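Acyl-coenzyme A oxidase 3 (Yarrowia lipolytica, PDB 5YS9) oxidises acyl-CoA substrates of different chain lengths to trans-2-enoyl-CoA with FAD as cofactor, passing the electrons to oxygen to give hydrogen peroxide in peroxisomal fatty acid beta-oxidation. Local coordinates at residues 679-682 / 683-687. Numbering follows the deposited sequence.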
loop_
_atom_site.group_PDB
_atom_site.type_symbol
_atom_site.label_atom_id
_atom_site.label_comp_id
_atom_site.label_asym_id
_atom_site.label_seq_id
_atom_site.Cartn_x
_atom_site.Cartn_y
_atom_site.Cartn_z
ATOM N N SER A 679 13.090 -34.951 -5.571
ATOM C CA SER A 679 11.833 -35.000 -6.279
ATOM C C SER A 679 11.689 -34.084 -7.469
ATOM O O SER A 679 11.119 -34.462 -8.477
ATOM C CB SER A 679 10.675 -34.808 -5.317
ATOM O OG SER A 679 10.604 -33.484 -4.885
ATOM N N THR A 680 12.167 -32.858 -7.339
ATOM C CA THR A 680 11.853 -31.853 -8.330
ATOM C C THR A 680 13.031 -31.189 -9.030
ATOM O O THR A 680 13.125 -31.242 -10.235
ATOM C CB THR A 680 10.927 -30.797 -7.710
ATOM O OG1 THR A 680 9.932 -31.459 -6.941
ATOM C CG2 THR A 680 10.252 -29.964 -8.766
ATOM N N LEU A 681 13.896 -30.541 -8.264
ATOM C CA LEU A 681 15.058 -29.845 -8.804
ATOM C C LEU A 681 16.138 -30.700 -9.467
ATOM O O LEU A 681 16.608 -30.376 -10.529
ATOM C CB LEU A 681 15.684 -28.974 -7.727
ATOM C CG LEU A 681 16.860 -28.167 -8.238
ATOM C CD1 LEU A 681 16.428 -27.197 -9.311
ATOM C CD2 LEU A 681 17.544 -27.440 -7.113
ATOM N N ARG A 682 16.504 -31.808 -8.849
ATOM C CA ARG A 682 17.511 -32.685 -9.423
ATOM C C ARG A 682 17.093 -33.378 -10.715
ATOM O O ARG A 682 17.855 -33.415 -11.653
ATOM C CB ARG A 682 18.009 -33.698 -8.408
ATOM C CG ARG A 682 19.431 -34.127 -8.672
ATOM C CD ARG A 682 19.792 -35.381 -7.918
ATOM N NE ARG A 682 20.820 -36.137 -8.610
ATOM C CZ ARG A 682 22.080 -35.752 -8.712
ATOM N NH1 ARG A 682 22.468 -34.626 -8.159
ATOM N NH2 ARG A 682 22.947 -36.495 -9.366
ATOM N N PRO A 683 15.874 -33.900 -10.775
ATOM C CA PRO A 683 15.344 -34.450 -12.051
ATOM C C PRO A 683 15.322 -33.454 -13.210
ATOM O O PRO A 683 15.615 -33.833 -14.307
ATOM C CB PRO A 683 13.916 -34.863 -11.680
ATOM C CG PRO A 683 14.066 -35.279 -10.257
ATOM C CD PRO A 683 14.964 -34.234 -9.665
ATOM N N PHE A 684 14.994 -32.199 -12.944
ATOM C CA PHE A 684 15.096 -31.167 -13.941
ATOM C C PHE A 684 16.530 -30.841 -14.381
ATOM O O PHE A 684 16.844 -31.006 -15.556
ATOM C CB PHE A 684 14.447 -29.883 -13.471
ATOM C CG PHE A 684 14.591 -28.778 -14.467
ATOM C CD1 PHE A 684 13.975 -28.879 -15.707
ATOM C CD2 PHE A 684 15.344 -27.648 -14.182
ATOM C CE1 PHE A 684 14.091 -27.859 -16.659
ATOM C CE2 PHE A 684 15.486 -26.629 -15.142
ATOM C CZ PHE A 684 14.869 -26.743 -16.378
ATOM N N LEU A 685 17.392 -30.383 -13.465
ATOM C CA LEU A 685 18.802 -30.084 -13.836
ATOM C C LEU A 685 19.486 -31.242 -14.558
ATOM O O LEU A 685 20.312 -30.996 -15.414
ATOM C CB LEU A 685 19.701 -29.723 -12.655
ATOM C CG LEU A 685 19.330 -28.537 -11.795
ATOM C CD1 LEU A 685 20.165 -28.568 -10.538
ATOM C CD2 LEU A 685 19.560 -27.242 -12.519
ATOM N N PHE A 686 19.171 -32.480 -14.182
ATOM C CA PHE A 686 19.790 -33.673 -14.785
ATOM C C PHE A 686 18.927 -34.416 -15.798
ATOM O O PHE A 686 19.248 -35.518 -16.159
ATOM C CB PHE A 686 20.283 -34.612 -13.684
ATOM C CG PHE A 686 21.449 -34.055 -12.973
ATOM C CD1 PHE A 686 22.711 -34.111 -13.560
ATOM C CD2 PHE A 686 21.287 -33.335 -11.791
ATOM C CE1 PHE A 686 23.802 -33.521 -12.944
ATOM C CE2 PHE A 686 22.381 -32.751 -11.161
ATOM C CZ PHE A 686 23.635 -32.840 -11.732
ATOM N N ARG A 687 17.962 -33.728 -16.374
ATOM C CA ARG A 687 17.076 -34.313 -17.356
ATOM C C ARG A 687 17.796 -34.780 -18.614
ATOM O O ARG A 687 18.846 -34.280 -18.968
ATOM C CB ARG A 687 15.963 -33.328 -17.713
ATOM C CG ARG A 687 16.365 -32.181 -18.617
ATOM C CD ARG A 687 15.427 -31.005 -18.435
ATOM N NE ARG A 687 15.819 -29.836 -19.204
ATOM C CZ ARG A 687 16.643 -28.892 -18.774
ATOM N NH1 ARG A 687 17.180 -28.971 -17.575
ATOM N NH2 ARG A 687 16.928 -27.864 -19.547
#
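Arg682 and Phe686 form an i to i+4 cation-pi stack over the last turn of helix 677-685, a short C-terminal helix that docks on the second subunit; the centre of the contact lies about 48 Å from the centre of its own chain. The guanidinium lies over one face of the Phe686 ring with the two planes 28° apart, and Arg682 CZ sits 4.3 Å from the ring centroid. The overlap is off-centre: Arg682 NH1 comes within 3.5 Å of Phe686 CE2 at the rim. Extension of the arginine from CG to NE, with CG anti to the backbone N (chi1 -151°), carries the charged group along the helix to the ring. The backbones of the same two residues are joined as well, Phe686 N donating to Arg682 O at 3.0 Å, just where Phe686 leaves helical geometry. One residue earlier, Leu685 N bonds to Leu681 O at 3.0 Å, and Leu681 CG packs on Leu685 CD1 at 4.0 Å. Past the helix end, Arg687 N and NH1 reach Phe684 O from opposite faces of the carbonyl plane, NH1 at 2.9 Å, while its guanidinium also bonds to the carbonyls of Asp152 and Val153 of the second subunit. Arg682 NH1 bonds to Tyr677 OH and to Ser237 O of the second subunit; an alanine in place of this arginine would probably leave both without this partner and one Phe686 face without its cation. The arginine thus combines dispersion and charge against the ring with directional bonds at NH1, coupling the helix end to the dimer interface.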